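Local coordinates for xylose isomerase domain protein (Alicyclobacillus acidocaldarius subsp. acidocaldarius, PDB 3U0H), which probably acts as an isomerase and belongs to the xylose isomerase-like TIM-barrel family, at residues A[41-44]-A[45-49]; A[21-24]-A[25-28]; A[92-96]-A[97-101]; A[120-123]-A[124-128]. All blocks are in the same frame, centred on the assembly; numbering follows the deposited sequence.

Interaction 1. Residues A[41-44]-A[45-49]; sequences EAEA and ERHGD
E43 and H47 make an i to i+4 side-chain contact on the surface of the protein, in the last turn of helix 37-47. With its CG anti to the backbone N (chi1 -165°) and a bend at chi2, E43 brings OE2 to the rim of the H47 ring, where H47 ND1 donates a short hydrogen bond to E43 OE2, 2.5 Å. The oxygen lies close to the ring plane, whereas ND1 comes to E43 OE2 from above the carboxylate plane; the two flat groups are turned 38° apart. An alanine in place of E43 would probably leave H47 ND1 without its acceptor and the ring freer to turn. Helix 37-47 is the first of two consecutive helices, with 49-57, between strands 32-33 and 62-67 of the TIM barrel, and E43 also packs on V52 and M55 of the second. Across the H47 ring, the CB of R46 sits over one face. At the backbone, H47 N bonds to E43 O and G48 N to A44 O, and G48, with its positive phi, ends the helical run. Further back, E41 and E45 run side by side, and E41 CG lies 3.6 Å from E45 OE2.

Interaction 2. Residues A[21-24]-A[25-28]; sequences YLDL and ARET
L24 O, near the end of helix 18-27, is held by two donors of T28, its backbone N and its hydroxyl. Followed outward, the T28 side chain begins with CB, 3.6 Å from L24 O. Its branch OG1 lies between the backbone N and the carbonyl carbon (chi1 51°), a torsion that folds the hydroxyl back over the preceding turn, where it donates to L24 O at 2.8 Å. The other branch stays beside the backbone N, with T28 CG2 3.8 Å from L24 O. T28 N and OG1 reach L24 O from opposite faces of the carbonyl plane, and CD2 of L24 lies 4.0 Å from T28 OG1. A valine in place of T28 would probably leave L24 O with the backbone N as its one donor from this residue. Helix 18-27 joins strands 5-8 and 32-33 in a beta-alpha-beta unit of the barrel, and T28 packs on A265 and R266 of the C-terminal helix 261-280.

Nearby, D23 and R26 lie side by side, with the carboxylate and guanidinium planes 26° apart. Their salt bridge is weak, D23 OD1 to R26 NH2 at 3.4 Å, and D23 OD1 has a stronger partner in R59. Chemically, the buried T28 hydroxyl gives L24 O a second donor, while R26 probably adds a little to the positive field of R59 round D23, bringing two arginines close together.

Interaction 3. Residues A[92-96]-A[97-101]; sequences LCARL and GARSV
C93 and A94, in the last turn of helix 86-95, meet G97 and A98 where the chain turns into strand 100-104, and most of what joins them is backbone hydrogen bonding. A98 N donates to C93 O at 3.1 Å with an N-H...O angle of 163°, and G97 N donates to A94 O at 2.9 Å. In both, the donor stands above the carbonyl plane, steeply so for A94 O. With the positive phi of G97, this is a Schellman motif; a side chain there would collide with L96 O, so the backbone angles all but demand glycine.

Weaker polar contacts follow. The CA-H of A94 points almost straight at A98 O, CA to O being 3.5 Å. R99, bent at chi2 and chi3, folds back so that NE makes a weak bond to A98 O, and its NH2 comes to the neighbourhood of A94 O, which lies at the edge of the guanidinium, near its plane, though at an angle too poor for a hydrogen bond.

The apolar part is small: C93 CB touches A98 CB at 4.0 Å, and both side chains also pack on L63 of strand 62-67. L96 adds its own packing there and on F56.

Chemically, C93 O and A94 O take main-chain donors from A98 and G97, so these two carbonyls need no side-chain partner within the turn.

Interaction 4. Residues A[120-123]-A[124-128]; sequences LARR and IRQVA
R122 NH1 is gripped by two acceptors: OE1 of Q126, one turn further along helix 113-131, and the carboxylate of E76, with which it forms a salt bridge. The bond to Q126 OE1 is 2.8 Å long, with an N-H...O angle of 160°, and the oxygen lies at the edge of the guanidinium, close to its plane. The amide itself stands nearly upright to that plane, at 82°. The bend at chi2 brings R122 CD within 3.3 Å of Q126 OE1, and that at chi3 turns the guanidinium toward it; Q126 meets it with an extended chain, CG beside the backbone N (chi1 -73°). This is an i to i+4 pairing on one of the helices that surround the TIM barrel, and the same helix carries arginines into a subunit interface. R122 NE bridges to E167 of the third subunit, while R125 is held by I169 O and A168 O of its own chain and by E167 O of that neighbour. One face of the R125 guanidinium lies against R122 CA. On the inward side, the CG of L120 rests against I124 CD1 at 3.8 Å, and I124 packs against F165 and the strand residue L140.

From the N terminus the four contacts come in series, none nesting within or crossing another, and each joins residues a turn apart instead of closing a long loop. Interaction 2 comes first, finishing helix 18-27 between the first two barrel strands. Interaction 1 then ends helix 37-47 and leads into helix 49-57. Interaction 3 turns helix 86-95 into strand 100-104, and it touches interaction 1, where D49 CB packs on L92 CD1 at 3.9 Å. Interaction 4 lies in the middle of helix 113-131, its nearest atoms about 5 Å from interaction 3; its centre is about 35 Å from that of interaction 2, on opposite sides of the chain's centre.

Interaction 1. Residues A[41-44]-A[45-49]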
loop_
_atom_site.group_PDB
_atom_site.type_symbol
_atom_site.label_atom_id
_atom_site.label_comp_id
_atom_site.label_asym_id
_atom_site.label_seq_id
_atom_site.Cartn_x
_atom_site.Cartn_y
_atom_site.Cartn_z
ATOM N N GLU A 41 -10.872 -17.868 -24.985
ATOM C CA GLU A 41 -10.147 -16.922 -25.840
ATOM C C GLU A 41 -10.226 -17.254 -27.333
ATOM O O GLU A 41 -10.363 -16.348 -28.156
ATOM C CB GLU A 41 -8.684 -16.928 -25.458
ATOM C CG GLU A 41 -7.906 -15.772 -26.036
ATOM C CD GLU A 41 -6.484 -15.746 -25.517
ATOM O OE1 GLU A 41 -5.721 -16.744 -25.693
ATOM O OE2 GLU A 41 -6.117 -14.705 -24.934
ATOM N N ALA A 42 -10.102 -18.548 -27.670
ATOM C CA ALA A 42 -10.231 -19.057 -29.058
ATOM C C ALA A 42 -11.592 -18.693 -29.611
ATOM O O ALA A 42 -11.693 -18.162 -30.701
ATOM C CB ALA A 42 -10.044 -20.575 -29.104
ATOM N N GLU A 43 -12.638 -18.913 -28.821
ATOM C CA GLU A 43 -13.992 -18.449 -29.191
ATOM C C GLU A 43 -14.133 -16.913 -29.239
ATOM O O GLU A 43 -14.634 -16.366 -30.225
ATOM C CB GLU A 43 -15.034 -18.994 -28.238
ATOM C CG GLU A 43 -16.441 -18.850 -28.765
ATOM C CD GLU A 43 -16.811 -19.914 -29.804
ATOM O OE1 GLU A 43 -16.222 -21.032 -29.807
ATOM O OE2 GLU A 43 -17.712 -19.614 -30.608
ATOM N N ALA A 44 -13.673 -16.217 -28.203
ATOM C CA ALA A 44 -13.807 -14.763 -28.190
ATOM C C ALA A 44 -13.222 -14.187 -29.486
ATOM O O ALA A 44 -13.840 -13.342 -30.135
ATOM C CB ALA A 44 -13.142 -14.158 -26.950
ATOM N N GLU A 45 -12.055 -14.677 -29.884
ATOM C CA GLU A 45 -11.431 -14.247 -31.136
ATOM C C GLU A 45 -12.271 -14.524 -32.381
ATOM O O GLU A 45 -12.375 -13.679 -33.268
ATOM C CB GLU A 45 -10.056 -14.883 -31.291
ATOM C CG GLU A 45 -9.032 -14.296 -30.332
ATOM C CD GLU A 45 -7.663 -14.959 -30.434
ATOM O OE1 GLU A 45 -7.294 -15.403 -31.547
ATOM O OE2 GLU A 45 -6.954 -15.028 -29.399
ATOM N N ARG A 46 -12.875 -15.693 -32.457
ATOM C CA ARG A 46 -13.623 -16.031 -33.655
ATOM C C ARG A 46 -14.893 -15.244 -33.694
ATOM O O ARG A 46 -15.234 -14.680 -34.712
ATOM C CB ARG A 46 -13.890 -17.534 -33.736
ATOM C CG ARG A 46 -12.599 -18.301 -34.047
ATOM C CD ARG A 46 -12.657 -19.818 -33.866
ATOM N NE ARG A 46 -13.893 -20.510 -34.289
ATOM C CZ ARG A 46 -14.648 -20.271 -35.370
ATOM N NH1 ARG A 46 -14.350 -19.317 -36.253
ATOM N NH2 ARG A 46 -15.729 -21.024 -35.575
ATOM N N HIS A 47 -15.563 -15.146 -32.563
ATOM C CA HIS A 47 -16.949 -14.674 -32.546
ATOM C C HIS A 47 -17.253 -13.493 -31.628
ATOM O O HIS A 47 -18.417 -13.154 -31.484
ATOM C CB HIS A 47 -17.884 -15.858 -32.215
ATOM C CG HIS A 47 -17.791 -17.040 -33.185
ATOM N ND1 HIS A 47 -17.562 -18.308 -32.766
ATOM C CD2 HIS A 47 -17.924 -17.110 -34.578
ATOM C CE1 HIS A 47 -17.548 -19.145 -33.824
ATOM N NE2 HIS A 47 -17.770 -18.414 -34.936
ATOM N N GLY A 48 -16.247 -12.854 -31.010
ATOM C CA GLY A 48 -16.472 -11.746 -30.069
ATOM C C GLY A 48 -16.972 -12.210 -28.696
ATOM O O GLY A 48 -17.611 -13.265 -28.607
ATOM N N ASP A 49 -16.708 -11.413 -27.638
ATOM C CA ASP A 49 -17.005 -11.751 -26.211
ATOM C C ASP A 49 -18.494 -12.044 -25.927
ATOM O O ASP A 49 -18.828 -12.859 -25.068
ATOM C CB ASP A 49 -16.562 -10.594 -25.273
ATOM C CG ASP A 49 -15.040 -10.388 -25.227
ATOM O OD1 ASP A 49 -14.333 -11.104 -25.960
ATOM O OD2 ASP A 49 -14.542 -9.534 -24.414
#

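Interaction 2. Residues A[21-24]-A[25-28]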
loop_
_atom_site.group_PDB
_atom_site.type_symbol
_atom_site.label_atom_id
_atom_site.label_comp_id
_atom_site.label_asym_id
_atom_site.label_seq_id
_atom_site.Cartn_x
_atom_site.Cartn_y
_atom_site.Cartn_z
ATOM N N TYR A 21 -18.505 -29.394 -25.183
ATOM C CA TYR A 21 -18.139 -29.575 -23.790
ATOM C C TYR A 21 -19.245 -28.881 -23.012
ATOM O O TYR A 21 -19.836 -29.462 -22.094
ATOM C CB TYR A 21 -16.723 -29.054 -23.488
ATOM C CG TYR A 21 -16.329 -29.012 -22.004
ATOM C CD1 TYR A 21 -16.315 -30.159 -21.226
ATOM C CD2 TYR A 21 -15.994 -27.808 -21.378
ATOM C CE1 TYR A 21 -15.976 -30.120 -19.877
ATOM C CE2 TYR A 21 -15.645 -27.749 -20.049
ATOM C CZ TYR A 21 -15.647 -28.904 -19.301
ATOM O OH TYR A 21 -15.313 -28.848 -17.979
ATOM N N LEU A 22 -19.598 -27.669 -23.428
ATOM C CA LEU A 22 -20.643 -26.946 -22.701
ATOM C C LEU A 22 -21.976 -27.698 -22.780
ATOM O O LEU A 22 -22.742 -27.673 -21.825
ATOM C CB LEU A 22 -20.784 -25.516 -23.209
ATOM C CG LEU A 22 -19.516 -24.645 -23.046
ATOM C CD1 LEU A 22 -19.633 -23.295 -23.738
ATOM C CD2 LEU A 22 -19.169 -24.477 -21.591
ATOM N N ASP A 23 -22.227 -28.351 -23.918
ATOM C CA ASP A 23 -23.446 -29.148 -24.121
ATOM C C ASP A 23 -23.486 -30.332 -23.164
ATOM O O ASP A 23 -24.510 -30.632 -22.571
ATOM C CB ASP A 23 -23.534 -29.700 -25.567
ATOM C CG ASP A 23 -23.994 -28.651 -26.601
ATOM O OD1 ASP A 23 -24.490 -27.572 -26.242
ATOM O OD2 ASP A 23 -23.908 -28.930 -27.818
ATOM N N LEU A 24 -22.359 -31.026 -23.064
ATOM C CA LEU A 24 -22.228 -32.093 -22.104
ATOM C C LEU A 24 -22.503 -31.592 -20.636
ATOM O O LEU A 24 -23.176 -32.288 -19.877
ATOM C CB LEU A 24 -20.840 -32.703 -22.276
ATOM C CG LEU A 24 -20.508 -34.135 -21.878
ATOM C CD1 LEU A 24 -19.251 -34.523 -22.647
ATOM C CD2 LEU A 24 -20.281 -34.238 -20.373
ATOM N N ALA A 25 -21.992 -30.408 -20.243
ATOM C CA ALA A 25 -22.238 -29.904 -18.884
ATOM C C ALA A 25 -23.716 -29.761 -18.603
ATOM O O ALA A 25 -24.186 -30.235 -17.583
ATOM C CB ALA A 25 -21.529 -28.568 -18.627
ATOM N N ARG A 26 -24.439 -29.113 -19.510
ATOM C CA ARG A 26 -25.892 -28.908 -19.384
ATOM C C ARG A 26 -26.589 -30.262 -19.322
ATOM O O ARG A 26 -27.414 -30.500 -18.443
ATOM C CB ARG A 26 -26.467 -28.140 -20.612
ATOM C CG ARG A 26 -27.932 -27.642 -20.492
ATOM C CD ARG A 26 -28.834 -27.811 -21.751
ATOM N NE ARG A 26 -28.484 -27.027 -22.973
ATOM C CZ ARG A 26 -27.841 -27.495 -24.069
ATOM N NH1 ARG A 26 -27.438 -28.766 -24.153
ATOM N NH2 ARG A 26 -27.577 -26.681 -25.100
ATOM N N GLU A 27 -26.253 -31.128 -20.283
ATOM C CA GLU A 27 -26.929 -32.409 -20.452
ATOM C C GLU A 27 -26.749 -33.268 -19.225
ATOM O O GLU A 27 -27.665 -33.986 -18.873
ATOM C CB GLU A 27 -26.452 -33.168 -21.703
ATOM C CG GLU A 27 -27.075 -34.546 -21.901
ATOM C CD GLU A 27 -28.598 -34.519 -22.052
ATOM O OE1 GLU A 27 -29.087 -33.695 -22.861
ATOM O OE2 GLU A 27 -29.314 -35.310 -21.373
ATOM N N THR A 28 -25.592 -33.193 -18.565
ATOM C CA THR A 28 -25.370 -34.044 -17.394
ATOM C C THR A 28 -25.788 -33.336 -16.080
ATOM O O THR A 28 -25.480 -33.838 -14.995
ATOM C CB THR A 28 -23.925 -34.635 -17.320
ATOM O OG1 THR A 28 -22.959 -33.595 -17.465
ATOM C CG2 THR A 28 -23.674 -35.740 -18.397
#

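Interaction 3. Residues A[92-96]-A[97-101]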
loop_
_atom_site.group_PDB
_atom_site.type_symbol
_atom_site.label_atom_id
_atom_site.label_comp_id
_atom_site.label_asym_id
_atom_site.label_seq_id
_atom_site.Cartn_x
_atom_site.Cartn_y
_atom_site.Cartn_z
ATOM N N LEU A 92 -13.745 -10.452 -18.475
ATOM C CA LEU A 92 -14.539 -11.298 -19.336
ATOM C C LEU A 92 -14.922 -12.511 -18.474
ATOM O O LEU A 92 -16.059 -12.885 -18.422
ATOM C CB LEU A 92 -13.786 -11.683 -20.603
ATOM C CG LEU A 92 -14.444 -12.840 -21.411
ATOM C CD1 LEU A 92 -15.879 -12.491 -21.887
ATOM C CD2 LEU A 92 -13.571 -13.306 -22.596
ATOM N N CYS A 93 -13.993 -13.060 -17.711
ATOM C CA CYS A 93 -14.346 -14.257 -16.960
ATOM C C CYS A 93 -15.283 -13.941 -15.824
ATOM O O CYS A 93 -16.166 -14.764 -15.524
ATOM C CB CYS A 93 -13.107 -15.000 -16.449
ATOM S SG CYS A 93 -12.148 -15.749 -17.791
ATOM N N ALA A 94 -15.119 -12.773 -15.193
ATOM C CA ALA A 94 -16.089 -12.330 -14.135
ATOM C C ALA A 94 -17.541 -12.331 -14.662
ATOM O O ALA A 94 -18.459 -12.755 -13.966
ATOM C CB ALA A 94 -15.731 -10.924 -13.568
ATOM N N ARG A 95 -17.716 -11.861 -15.904
ATOM C CA ARG A 95 -19.021 -11.720 -16.559
ATOM C C ARG A 95 -19.700 -13.082 -16.778
ATOM O O ARG A 95 -20.905 -13.159 -16.890
ATOM C CB ARG A 95 -18.860 -11.075 -17.967
ATOM C CG ARG A 95 -18.905 -9.550 -18.036
ATOM C CD ARG A 95 -18.441 -9.035 -19.412
ATOM N NE ARG A 95 -19.268 -9.581 -20.488
ATOM C CZ ARG A 95 -19.109 -9.297 -21.781
ATOM N NH1 ARG A 95 -19.940 -9.820 -22.666
ATOM N NH2 ARG A 95 -18.133 -8.484 -22.182
ATOM N N LEU A 96 -18.872 -14.108 -16.933
ATOM C CA LEU A 96 -19.289 -15.489 -17.065
ATOM C C LEU A 96 -19.427 -16.223 -15.717
ATOM O O LEU A 96 -19.820 -17.407 -15.701
ATOM C CB LEU A 96 -18.243 -16.227 -17.890
ATOM C CG LEU A 96 -18.075 -15.714 -19.327
ATOM C CD1 LEU A 96 -16.855 -16.334 -20.026
ATOM C CD2 LEU A 96 -19.359 -16.073 -20.058
ATOM N N GLY A 97 -19.056 -15.548 -14.617
ATOM C CA GLY A 97 -19.298 -16.035 -13.260
ATOM C C GLY A 97 -18.084 -16.375 -12.377
ATOM O O GLY A 97 -18.251 -16.759 -11.233
ATOM N N ALA A 98 -16.882 -16.288 -12.906
ATOM C CA ALA A 98 -15.685 -16.714 -12.177
ATOM C C ALA A 98 -15.439 -15.640 -11.096
ATOM O O ALA A 98 -15.604 -14.459 -11.410
ATOM C CB ALA A 98 -14.513 -16.763 -13.160
ATOM N N ARG A 99 -15.049 -16.012 -9.866
ATOM C CA ARG A 99 -14.596 -15.029 -8.800
ATOM C C ARG A 99 -13.116 -15.136 -8.383
ATOM O O ARG A 99 -12.666 -14.453 -7.472
ATOM C CB ARG A 99 -15.429 -15.187 -7.520
ATOM C CG ARG A 99 -16.876 -14.725 -7.638
ATOM C CD ARG A 99 -16.963 -13.232 -7.998
ATOM N NE ARG A 99 -17.227 -13.033 -9.437
ATOM C CZ ARG A 99 -18.440 -12.936 -10.000
ATOM N NH1 ARG A 99 -19.560 -12.981 -9.264
ATOM N NH2 ARG A 99 -18.534 -12.781 -11.318
ATOM N N SER A 100 -12.381 -16.002 -9.055
ATOM C CA SER A 100 -11.098 -16.525 -8.594
ATOM C C SER A 100 -10.192 -16.676 -9.803
ATOM O O SER A 100 -10.630 -17.026 -10.892
ATOM C CB SER A 100 -11.303 -17.912 -8.008
ATOM O OG SER A 100 -12.188 -18.724 -8.831
ATOM N N VAL A 101 -8.915 -16.478 -9.572
ATOM C CA VAL A 101 -7.890 -16.731 -10.536
ATOM C C VAL A 101 -6.900 -17.626 -9.809
ATOM O O VAL A 101 -6.551 -17.331 -8.660
ATOM C CB VAL A 101 -7.221 -15.419 -10.972
ATOM C CG1 VAL A 101 -6.099 -15.697 -11.911
ATOM C CG2 VAL A 101 -8.256 -14.497 -11.584
#

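Interaction 4. Residues A[120-123]-A[124-128]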
loop_
_atom_site.group_PDB
_atom_site.type_symbol
_atom_site.label_atom_id
_atom_site.label_comp_id
_atom_site.label_asym_id
_atom_site.label_seq_id
_atom_site.Cartn_x
_atom_site.Cartn_y
_atom_site.Cartn_z
ATOM N N LEU A 120 9.140 -14.841 -7.672
ATOM C CA LEU A 120 7.811 -15.405 -7.735
ATOM C C LEU A 120 6.835 -14.668 -6.723
ATOM O O LEU A 120 5.694 -14.365 -7.063
ATOM C CB LEU A 120 7.865 -16.926 -7.548
ATOM C CG LEU A 120 6.521 -17.630 -7.641
ATOM C CD1 LEU A 120 6.020 -17.593 -9.054
ATOM C CD2 LEU A 120 6.602 -19.070 -7.122
ATOM N N ALA A 121 7.313 -14.356 -5.517
ATOM C CA ALA A 121 6.520 -13.603 -4.505
ATOM C C ALA A 121 6.080 -12.284 -5.113
ATOM O O ALA A 121 4.901 -11.896 -5.033
ATOM C CB ALA A 121 7.309 -13.334 -3.215
ATOM N N ARG A 122 6.999 -11.608 -5.762
ATOM C CA ARG A 122 6.702 -10.262 -6.267
ATOM C C ARG A 122 5.716 -10.271 -7.441
ATOM O O ARG A 122 4.915 -9.379 -7.594
ATOM C CB ARG A 122 7.994 -9.532 -6.630
ATOM C CG ARG A 122 7.785 -8.133 -7.214
ATOM C CD ARG A 122 7.725 -8.129 -8.736
ATOM N NE ARG A 122 8.884 -8.721 -9.432
ATOM C CZ ARG A 122 8.990 -8.866 -10.762
ATOM N NH1 ARG A 122 7.998 -8.522 -11.589
ATOM N NH2 ARG A 122 10.109 -9.362 -11.273
ATOM N N ARG A 123 5.799 -11.268 -8.297
ATOM C CA ARG A 123 4.937 -11.332 -9.496
ATOM C C ARG A 123 3.497 -11.752 -9.168
ATOM O O ARG A 123 2.551 -11.331 -9.820
ATOM C CB ARG A 123 5.541 -12.322 -10.507
ATOM C CG ARG A 123 6.780 -11.814 -11.210
ATOM C CD ARG A 123 7.312 -12.803 -12.229
ATOM N NE ARG A 123 8.361 -12.254 -13.065
ATOM C CZ ARG A 123 8.839 -12.856 -14.163
ATOM N NH1 ARG A 123 8.328 -14.044 -14.587
ATOM N NH2 ARG A 123 9.819 -12.286 -14.854
ATOM N N ILE A 124 3.367 -12.624 -8.191
ATOM C CA ILE A 124 2.076 -13.062 -7.675
ATOM C C ILE A 124 1.389 -11.898 -6.996
ATOM O O ILE A 124 0.179 -11.735 -7.129
ATOM C CB ILE A 124 2.213 -14.265 -6.692
ATOM C CG1 ILE A 124 2.697 -15.522 -7.473
ATOM C CG2 ILE A 124 0.870 -14.569 -6.022
ATOM C CD1 ILE A 124 2.889 -16.814 -6.681
ATOM N N ARG A 125 2.171 -11.079 -6.291
ATOM C CA ARG A 125 1.694 -9.855 -5.646
ATOM C C ARG A 125 1.145 -8.916 -6.726
ATOM O O ARG A 125 0.042 -8.352 -6.591
ATOM C CB ARG A 125 2.846 -9.190 -4.877
ATOM C CG ARG A 125 2.509 -7.864 -4.244
ATOM C CD ARG A 125 3.802 -7.129 -3.783
ATOM N NE ARG A 125 4.628 -8.035 -3.010
ATOM C CZ ARG A 125 5.963 -8.075 -2.908
ATOM N NH1 ARG A 125 6.745 -7.208 -3.499
ATOM N NH2 ARG A 125 6.494 -9.059 -2.152
ATOM N N GLN A 126 1.948 -8.693 -7.766
ATOM C CA GLN A 126 1.518 -7.865 -8.907
ATOM C C GLN A 126 0.227 -8.432 -9.527
ATOM O O GLN A 126 -0.684 -7.694 -9.841
ATOM C CB GLN A 126 2.628 -7.728 -9.928
ATOM C CG GLN A 126 3.780 -6.812 -9.502
ATOM C CD GLN A 126 4.905 -6.751 -10.545
ATOM O OE1 GLN A 126 5.353 -7.762 -11.062
ATOM N NE2 GLN A 126 5.341 -5.568 -10.856
ATOM N N VAL A 127 0.134 -9.735 -9.679
ATOM C CA VAL A 127 -1.076 -10.320 -10.221
ATOM C C VAL A 127 -2.252 -10.042 -9.290
ATOM O O VAL A 127 -3.305 -9.589 -9.755
ATOM C CB VAL A 127 -0.889 -11.798 -10.480
ATOM C CG1 VAL A 127 -2.220 -12.530 -10.737
ATOM C CG2 VAL A 127 0.049 -11.983 -11.673
ATOM N N ALA A 128 -2.058 -10.267 -7.992
ATOM C CA ALA A 128 -3.125 -10.107 -7.023
ATOM C C ALA A 128 -3.591 -8.670 -6.987
ATOM O O ALA A 128 -4.763 -8.405 -6.907
ATOM C CB ALA A 128 -2.624 -10.490 -5.648
#